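Local atomic coordinates of L-ribulose 3-epimerase (Mesorhizobium loti, PDB entry 3VYL), a protein that catalyses the epimerization of L-ribulose at C3 and probably, less efficiently, that of D-psicose and D-tagatose, and carries a bound manganese ion. Residues G60-S64 and L94-G100; W123-A127 and A165-T170; F222-F226 and F276-L281. The contacts are given in a common frame with arbitrary orientation. Numbering follows the deposited sequence.

Overall arrangement
The three contacts lie around one TIM barrel of eight parallel strands and follow one another along the chain without overlapping. Interaction 1 lies nearest the centre of the subunit, about 13 Å from it, and packs strand 60-66 against its own crossover helix 78-98. Interactions 2 and 3 each join helices that come after neighbouring strands: 120-139 with 160-170, and 222-231 with 266-292. Centres of interactions 1 and 2 are about 25 Å apart, of 1 and 3 about 26 Å, and of 2 and 3 about 32 Å; none touch. Interaction 1 thus ties a barrel strand to the helical layer, and interactions 2 and 3 tie helices of that layer together, round the barrel that holds the manganese.

Interaction 1: residues G60-S64 and L94-G100; sequences GVAIS and LTRDLGG
Strand 60-64 has ordinary β-strand backbone angles, and the last turn of a helix, 94-98, runs back along it: the short axes pass 8.5 Å apart with N-to-C directions at 172°. This is the strand-to-helix half of the β-α-β crossover formed by strand 60-66, helix 78-98 and strand 102-104 of the TIM barrel. Two strand residues carry most of the contact, V61 and I63, both with CA-to-CB pointing toward the helix. V61 (chi1 p) lies where the helix ends: its CA is 5.0 Å from G100 CA, and its CG1 sits 3.8 Å from L98 O and 3.6 Å from G99 O. I63 (m, m) pairs with T95, CA atoms 6.1 Å apart; I63 CG1 comes to 3.3 Å from T95 OG1, a hydroxyl that hydrogen-bonds to T91 O. L98 reaches both, with CD2 3.9 Å from I63 CD1 and 4.2 Å from V61 CG2, while L94 CD2 is 4.3 Å from I63 CG2. The helix closes in a Schellman motif: G99 takes phi/psi 84/50, G99 N bonds R96 O at 3.1 Å and G100 N bonds T95 O at 3.0 Å. G100 CA lies 3.5 Å from V61 O, where a CB would clash. No hydrogen bond or salt bridge crosses, so van der Waals packing joins strand and helix, partly between apolar side chains, partly of V61 and I63 against carbonyl and hydroxyl oxygens.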
loop_
_atom_site.group_PDB
_atom_site.type_symbol
_atom_site.label_atom_id
_atom_site.label_comp_id
_atom_site.label_asym_id
_atom_site.label_seq_id
_atom_site.Cartn_x
_atom_site.Cartn_y
_atom_site.Cartn_z
ATOM N N GLY A 60 27.543 6.773 -19.161
ATOM C CA GLY A 60 27.758 8.096 -18.571
ATOM C C GLY A 60 28.368 7.907 -17.191
ATOM O O GLY A 60 28.583 6.776 -16.740
ATOM N N VAL A 61 28.638 9.010 -16.507
ATOM C CA VAL A 61 29.304 8.938 -15.214
ATOM C C VAL A 61 28.848 10.069 -14.287
ATOM O O VAL A 61 28.659 11.206 -14.710
ATOM C CB VAL A 61 30.860 8.858 -15.366
ATOM C CG1 VAL A 61 31.426 10.084 -16.086
ATOM C CG2 VAL A 61 31.552 8.638 -14.020
ATOM N N ALA A 62 28.633 9.731 -13.023
ATOM C CA ALA A 62 28.401 10.739 -12.000
ATOM C C ALA A 62 29.374 10.477 -10.859
ATOM O O ALA A 62 29.803 9.343 -10.653
ATOM C CB ALA A 62 26.970 10.674 -11.512
ATOM N N ILE A 63 29.744 11.520 -10.135
ATOM C CA ILE A 63 30.535 11.334 -8.936
ATOM C C ILE A 63 29.761 11.811 -7.697
ATOM O O ILE A 63 29.214 12.927 -7.666
ATOM C CB ILE A 63 31.913 12.037 -9.018
ATOM C CG1 ILE A 63 32.627 11.733 -10.345
ATOM C CG2 ILE A 63 32.782 11.661 -7.820
ATOM C CD1 ILE A 63 33.169 10.323 -10.496
ATOM N N SER A 64 29.716 10.946 -6.686
ATOM C CA SER A 64 29.106 11.274 -5.414
ATOM C C SER A 64 30.139 11.092 -4.335
ATOM O O SER A 64 30.924 10.149 -4.382
ATOM C CB SER A 64 27.935 10.338 -5.132
ATOM O OG SER A 64 28.395 9.011 -4.922
ATOM N N LEU A 94 37.554 16.310 -11.156
ATOM C CA LEU A 94 37.465 14.879 -11.445
ATOM C C LEU A 94 36.276 14.548 -12.370
ATOM O O LEU A 94 36.453 13.888 -13.393
ATOM C CB LEU A 94 37.414 14.056 -10.154
ATOM C CG LEU A 94 37.319 12.536 -10.327
ATOM C CD1 LEU A 94 38.637 11.950 -10.812
ATOM C CD2 LEU A 94 36.901 11.868 -9.028
ATOM N N THR A 95 35.081 15.020 -12.009
ATOM C CA THR A 95 33.856 14.774 -12.788
ATOM C C THR A 95 34.035 15.278 -14.221
ATOM O O THR A 95 33.852 14.526 -15.188
ATOM C CB THR A 95 32.623 15.462 -12.142
ATOM O OG1 THR A 95 32.479 15.023 -10.786
ATOM C CG2 THR A 95 31.339 15.161 -12.917
ATOM N N ARG A 96 34.409 16.556 -14.327
ATOM C CA ARG A 96 34.682 17.219 -15.600
ATOM C C ARG A 96 35.630 16.408 -16.483
ATOM O O ARG A 96 35.313 16.140 -17.639
ATOM C CB ARG A 96 35.236 18.624 -15.351
ATOM C CG ARG A 96 35.543 19.430 -16.604
ATOM C CD ARG A 96 36.632 20.452 -16.319
ATOM N NE ARG A 96 37.875 19.783 -15.931
ATOM C CZ ARG A 96 38.756 20.264 -15.059
ATOM N NH1 ARG A 96 38.556 21.439 -14.463
ATOM N NH2 ARG A 96 39.843 19.555 -14.780
ATOM N N ASP A 97 36.770 15.994 -15.930
ATOM C CA ASP A 97 37.782 15.285 -16.714
ATOM C C ASP A 97 37.343 13.881 -17.090
ATOM O O ASP A 97 37.844 13.298 -18.055
ATOM C CB ASP A 97 39.127 15.253 -15.986
ATOM C CG ASP A 97 39.814 16.613 -15.964
ATOM O OD1 ASP A 97 40.821 16.760 -15.238
ATOM O OD2 ASP A 97 39.355 17.540 -16.668
ATOM N N LEU A 98 36.385 13.348 -16.346
ATOM C CA LEU A 98 35.890 12.009 -16.621
ATOM C C LEU A 98 34.761 12.046 -17.666
ATOM O O LEU A 98 34.378 11.015 -18.233
ATOM C CB LEU A 98 35.451 11.351 -15.314
ATOM C CG LEU A 98 35.819 9.896 -15.010
ATOM C CD1 LEU A 98 37.249 9.556 -15.396
ATOM C CD2 LEU A 98 35.592 9.636 -13.527
ATOM N N GLY A 99 34.261 13.249 -17.941
ATOM C CA GLY A 99 33.197 13.426 -18.917
ATOM C C GLY A 99 31.853 13.167 -18.273
ATOM O O GLY A 99 31.048 12.390 -18.782
ATOM N N GLY A 100 31.632 13.813 -17.133
ATOM C CA GLY A 100 30.399 13.684 -16.378
ATOM C C GLY A 100 29.784 15.050 -16.165
ATOM O O GLY A 100 30.470 16.073 -16.250
#

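Interaction 2: residues W123-A127 and A165-T170; sequences WNRSA and AFIEDT
Two helical segments, 123-127 and 165-170, cross at -61° with their short axes 9.4 Å apart; the nearest CA atoms are those of A127 and T170, 4.9 Å apart. Along the second helix the first residue to touch is A165, whose CB is 4.2 Å from W123 CZ2. F166 (chi1 t, chi2 86°) follows and fills the angle between the helices. Its ring edge meets the face of W123 (chi1 t, chi2 -79°) in a T-shaped stack, centroid to centroid 5.1 Å from the five-membered ring, planes at 74°. W123 CZ2 also closes to 3.3 Å from F166 CA, while F166 CZ reaches 3.3 Å from A127 N and 3.6 Å from S126 OG, whose hydrogen bond goes to S108 O. One turn on, D169 (chi1 m) points toward the first helix, and its OD2 accepts a hydrogen bond from W123 NE1 at 2.9 Å, N-H...O angle 141°. The same carboxylate makes a salt bridge to K296 of the second subunit, so the indole and a neighbouring chain share one acceptor. T170 (chi1 p) ends the contact: its CG2 is 3.7 Å from A127 CA, and its OG1 bonds I167 O at 2.6 Å. Helix 120-139 follows strand 102-104 and helix 160-170 follows the adjacent strand 143-147, so this is the packing of neighbouring helices in the outer layer of a TIM barrel.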
loop_
_atom_site.group_PDB
_atom_site.type_symbol
_atom_site.label_atom_id
_atom_site.label_comp_id
_atom_site.label_asym_id
_atom_site.label_seq_id
_atom_site.Cartn_x
_atom_site.Cartn_y
_atom_site.Cartn_z
ATOM N N TRP A 123 23.763 26.510 8.797
ATOM C CA TRP A 123 22.949 26.632 7.586
ATOM C C TRP A 123 23.494 27.673 6.637
ATOM O O TRP A 123 23.835 27.359 5.491
ATOM C CB TRP A 123 21.502 26.956 7.969
ATOM C CG TRP A 123 20.516 26.923 6.828
ATOM C CD1 TRP A 123 20.298 27.902 5.864
ATOM C CD2 TRP A 123 19.560 25.855 6.506
ATOM N NE1 TRP A 123 19.312 27.522 4.994
ATOM C CE2 TRP A 123 18.829 26.304 5.320
ATOM C CE3 TRP A 123 19.254 24.614 7.059
ATOM C CZ2 TRP A 123 17.830 25.534 4.736
ATOM C CZ3 TRP A 123 18.250 23.845 6.458
ATOM C CH2 TRP A 123 17.560 24.294 5.323
ATOM N N ASN A 124 23.598 28.918 7.117
ATOM C CA ASN A 124 24.055 30.043 6.290
ATOM C C ASN A 124 25.476 29.852 5.716
ATOM O O ASN A 124 25.712 30.143 4.538
ATOM C CB ASN A 124 23.918 31.384 7.039
ATOM C CG ASN A 124 22.478 31.684 7.483
ATOM O OD1 ASN A 124 21.496 31.332 6.809
ATOM N ND2 ASN A 124 22.353 32.346 8.630
ATOM N N ARG A 125 26.399 29.344 6.538
ATOM C CA ARG A 125 27.774 29.068 6.097
ATOM C C ARG A 125 27.797 28.132 4.894
ATOM O O ARG A 125 28.411 28.439 3.863
ATOM C CB ARG A 125 28.618 28.459 7.226
ATOM C CG ARG A 125 29.053 29.423 8.317
ATOM C CD ARG A 125 30.153 28.820 9.190
ATOM N NE ARG A 125 29.651 27.843 10.163
ATOM C CZ ARG A 125 29.178 28.139 11.372
ATOM N NH1 ARG A 125 29.114 29.389 11.785
ATOM N NH2 ARG A 125 28.749 27.174 12.168
ATOM N N SER A 126 27.120 26.995 5.040
ATOM C CA SER A 126 27.043 25.979 3.991
ATOM C C SER A 126 26.435 26.546 2.706
ATOM O O SER A 126 26.963 26.335 1.606
ATOM C CB SER A 126 26.241 24.767 4.480
ATOM O OG SER A 126 26.391 23.674 3.587
ATOM N N ALA A 127 25.329 27.269 2.864
ATOM C CA ALA A 127 24.682 27.967 1.760
ATOM C C ALA A 127 25.663 28.930 1.082
ATOM O O ALA A 127 25.909 28.831 -0.130
ATOM C CB ALA A 127 23.442 28.701 2.253
ATOM N N ALA A 165 14.336 24.999 0.511
ATOM C CA ALA A 165 14.631 26.206 1.275
ATOM C C ALA A 165 16.113 26.523 1.245
ATOM O O ALA A 165 16.512 27.668 1.003
ATOM C CB ALA A 165 14.174 26.047 2.717
ATOM N N PHE A 166 16.929 25.504 1.501
ATOM C CA PHE A 166 18.372 25.670 1.480
ATOM C C PHE A 166 18.838 26.205 0.125
ATOM O O PHE A 166 19.562 27.193 0.079
ATOM C CB PHE A 166 19.075 24.361 1.824
ATOM C CG PHE A 166 20.562 24.483 1.910
ATOM C CD1 PHE A 166 21.171 24.890 3.097
ATOM C CD2 PHE A 166 21.358 24.199 0.809
ATOM C CE1 PHE A 166 22.549 24.999 3.186
ATOM C CE2 PHE A 166 22.734 24.305 0.893
ATOM C CZ PHE A 166 23.326 24.707 2.084
ATOM N N ILE A 167 18.416 25.553 -0.959
ATOM C CA ILE A 167 18.737 25.993 -2.310
ATOM C C ILE A 167 18.311 27.447 -2.518
ATOM O O ILE A 167 19.094 28.273 -3.005
ATOM C CB ILE A 167 18.080 25.096 -3.370
ATOM C CG1 ILE A 167 18.759 23.722 -3.382
ATOM C CG2 ILE A 167 18.161 25.760 -4.738
ATOM C CD1 ILE A 167 18.190 22.746 -4.388
ATOM N N GLU A 168 17.077 27.746 -2.116
ATOM C CA GLU A 168 16.532 29.094 -2.143
ATOM C C GLU A 168 17.537 30.078 -1.553
ATOM O O GLU A 168 17.832 31.101 -2.163
ATOM C CB GLU A 168 15.234 29.120 -1.339
ATOM C CG GLU A 168 14.136 30.019 -1.869
ATOM C CD GLU A 168 12.799 29.736 -1.194
ATOM O OE1 GLU A 168 12.079 30.706 -0.852
ATOM O OE2 GLU A 168 12.472 28.539 -0.995
ATOM N N ASP A 169 18.080 29.746 -0.379
ATOM C CA ASP A 169 19.051 30.592 0.328
ATOM C C ASP A 169 20.400 30.753 -0.377
ATOM O O ASP A 169 21.091 31.751 -0.153
ATOM C CB ASP A 169 19.270 30.082 1.755
ATOM C CG ASP A 169 18.041 30.244 2.625
ATOM O OD1 ASP A 169 17.036 30.803 2.141
ATOM O OD2 ASP A 169 18.073 29.812 3.796
ATOM N N THR A 170 20.777 29.785 -1.215
ATOM C CA THR A 170 22.066 29.850 -1.919
ATOM C C THR A 170 22.023 30.830 -3.093
ATOM O O THR A 170 23.064 31.280 -3.579
ATOM C CB THR A 170 22.543 28.474 -2.437
ATOM O OG1 THR A 170 21.655 27.998 -3.460
ATOM C CG2 THR A 170 22.634 27.466 -1.297
#

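Interaction 3: residues F222-F226 and F276-L281; sequences FAAIF and FIGLGL
In the helical layer of the TIM barrel, helix 222-231, which follows strand 202-207, meets helix 266-292, which comes after the adjacent strand 238-240, beyond the short helix 250-255. The segments 222-226 and 276-281 cross at -62°, axes 10.0 Å apart; the nearest CA atoms are those of F226 and L281, 5.8 Å apart. Apolar packing centres on a knob into hole: F226 (chi1 m, chi2 -40°) points toward the partner helix and sits among F276, I277, G280 and L281. F226 CE2 is 4.1 Å from F276 CE1, F226 CE1 is 4.4 Å from I277 CG2, and F226 CD1 is 3.9 Å from L281 CD2. The aromatic component is an offset edge-to-face pair, the edge of F276 (chi1 t) toward the face of F222 (chi1 m), with centroids 5.5 Å apart and planes at 85°; F276 CE1 also lies 3.8 Å from F222 CB. No hydrogen bond crosses between the segments. I277 also touches L238 and F240 of the barrel, and the side chain of F222 is about 8 Å from that of the manganese ligand D180. L279 packs on H272 of the third subunit. Backbone meets the F226 ring too: L281 N lies over one face, and the tightest fit is at G280, whose CA is 3.5 Å from F226 CD2; an ideal CB there would fall 2.3 Å from F226 CE2.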
loop_
_atom_site.group_PDB
_atom_site.type_symbol
_atom_site.label_atom_id
_atom_site.label_comp_id
_atom_site.label_asym_id
_atom_site.label_seq_id
_atom_site.Cartn_x
_atom_site.Cartn_y
_atom_site.Cartn_z
ATOM N N PHE A 222 7.477 1.440 -4.076
ATOM C CA PHE A 222 8.152 1.931 -5.295
ATOM C C PHE A 222 7.201 2.363 -6.404
ATOM O O PHE A 222 7.519 3.270 -7.161
ATOM C CB PHE A 222 9.193 0.936 -5.809
ATOM C CG PHE A 222 10.455 0.934 -4.999
ATOM C CD1 PHE A 222 10.732 -0.106 -4.123
ATOM C CD2 PHE A 222 11.348 1.996 -5.082
ATOM C CE1 PHE A 222 11.887 -0.091 -3.358
ATOM C CE2 PHE A 222 12.504 2.010 -4.326
ATOM C CZ PHE A 222 12.773 0.965 -3.462
ATOM N N ALA A 223 6.030 1.734 -6.490
ATOM C CA ALA A 223 5.044 2.144 -7.486
ATOM C C ALA A 223 4.666 3.586 -7.224
ATOM O O ALA A 223 4.625 4.391 -8.152
ATOM C CB ALA A 223 3.827 1.237 -7.485
ATOM N N ALA A 224 4.455 3.936 -5.958
ATOM C CA ALA A 224 4.128 5.316 -5.609
ATOM C C ALA A 224 5.241 6.277 -6.022
ATOM O O ALA A 224 4.977 7.426 -6.366
ATOM C CB ALA A 224 3.839 5.436 -4.127
ATOM N N ILE A 225 6.483 5.792 -5.995
ATOM C CA ILE A 225 7.659 6.599 -6.321
ATOM C C ILE A 225 7.804 6.775 -7.833
ATOM O O ILE A 225 8.083 7.873 -8.316
ATOM C CB ILE A 225 8.942 5.990 -5.702
ATOM C CG1 ILE A 225 8.894 6.115 -4.174
ATOM C CG2 ILE A 225 10.192 6.669 -6.237
ATOM C CD1 ILE A 225 10.037 5.437 -3.443
ATOM N N PHE A 226 7.614 5.696 -8.579
ATOM C CA PHE A 226 7.663 5.777 -10.036
ATOM C C PHE A 226 6.508 6.627 -10.579
ATOM O O PHE A 226 6.696 7.394 -11.538
ATOM C CB PHE A 226 7.695 4.382 -10.665
ATOM C CG PHE A 226 8.891 3.552 -10.249
ATOM C CD1 PHE A 226 10.156 4.127 -10.121
ATOM C CD2 PHE A 226 8.760 2.190 -10.015
ATOM C CE1 PHE A 226 11.255 3.355 -9.752
ATOM C CE2 PHE A 226 9.848 1.412 -9.653
ATOM C CZ PHE A 226 11.100 1.993 -9.520
ATOM N N PHE A 276 13.595 -4.312 -12.333
ATOM C CA PHE A 276 12.644 -3.720 -11.403
ATOM C C PHE A 276 12.447 -2.244 -11.729
ATOM O O PHE A 276 11.316 -1.771 -11.848
ATOM C CB PHE A 276 13.134 -3.906 -9.964
ATOM C CG PHE A 276 12.145 -3.488 -8.901
ATOM C CD1 PHE A 276 12.021 -2.156 -8.521
ATOM C CD2 PHE A 276 11.376 -4.447 -8.233
ATOM C CE1 PHE A 276 11.135 -1.787 -7.517
ATOM C CE2 PHE A 276 10.478 -4.079 -7.236
ATOM C CZ PHE A 276 10.361 -2.748 -6.877
ATOM N N ILE A 277 13.545 -1.513 -11.883
ATOM C CA ILE A 277 13.432 -0.100 -12.246
ATOM C C ILE A 277 12.874 0.038 -13.670
ATOM O O ILE A 277 12.057 0.924 -13.936
ATOM C CB ILE A 277 14.761 0.670 -12.089
ATOM C CG1 ILE A 277 15.310 0.523 -10.657
ATOM C CG2 ILE A 277 14.557 2.138 -12.416
ATOM C CD1 ILE A 277 16.737 1.021 -10.462
ATOM N N GLY A 278 13.292 -0.858 -14.563
ATOM C CA GLY A 278 12.850 -0.826 -15.947
ATOM C C GLY A 278 11.352 -1.020 -16.037
ATOM O O GLY A 278 10.636 -0.147 -16.523
ATOM N N LEU A 279 10.883 -2.161 -15.551
ATOM C CA LEU A 279 9.462 -2.473 -15.517
ATOM C C LEU A 279 8.665 -1.417 -14.752
ATOM O O LEU A 279 7.689 -0.877 -15.272
ATOM C CB LEU A 279 9.235 -3.857 -14.907
ATOM C CG LEU A 279 7.867 -4.498 -15.122
ATOM C CD1 LEU A 279 7.480 -4.526 -16.598
ATOM C CD2 LEU A 279 7.869 -5.902 -14.529
ATOM N N GLY A 280 9.095 -1.118 -13.529
ATOM C CA GLY A 280 8.462 -0.107 -12.698
ATOM C C GLY A 280 8.137 1.177 -13.429
ATOM O O GLY A 280 7.028 1.695 -13.312
ATOM N N LEU A 281 9.095 1.693 -14.194
ATOM C CA LEU A 281 8.865 2.927 -14.962
ATOM C C LEU A 281 7.928 2.727 -16.155
ATOM O O LEU A 281 7.098 3.585 -16.422
ATOM C CB LEU A 281 10.180 3.557 -15.402
ATOM C CG LEU A 281 11.016 4.166 -14.271
ATOM C CD1 LEU A 281 12.440 4.386 -14.759
ATOM C CD2 LEU A 281 10.404 5.463 -13.750
#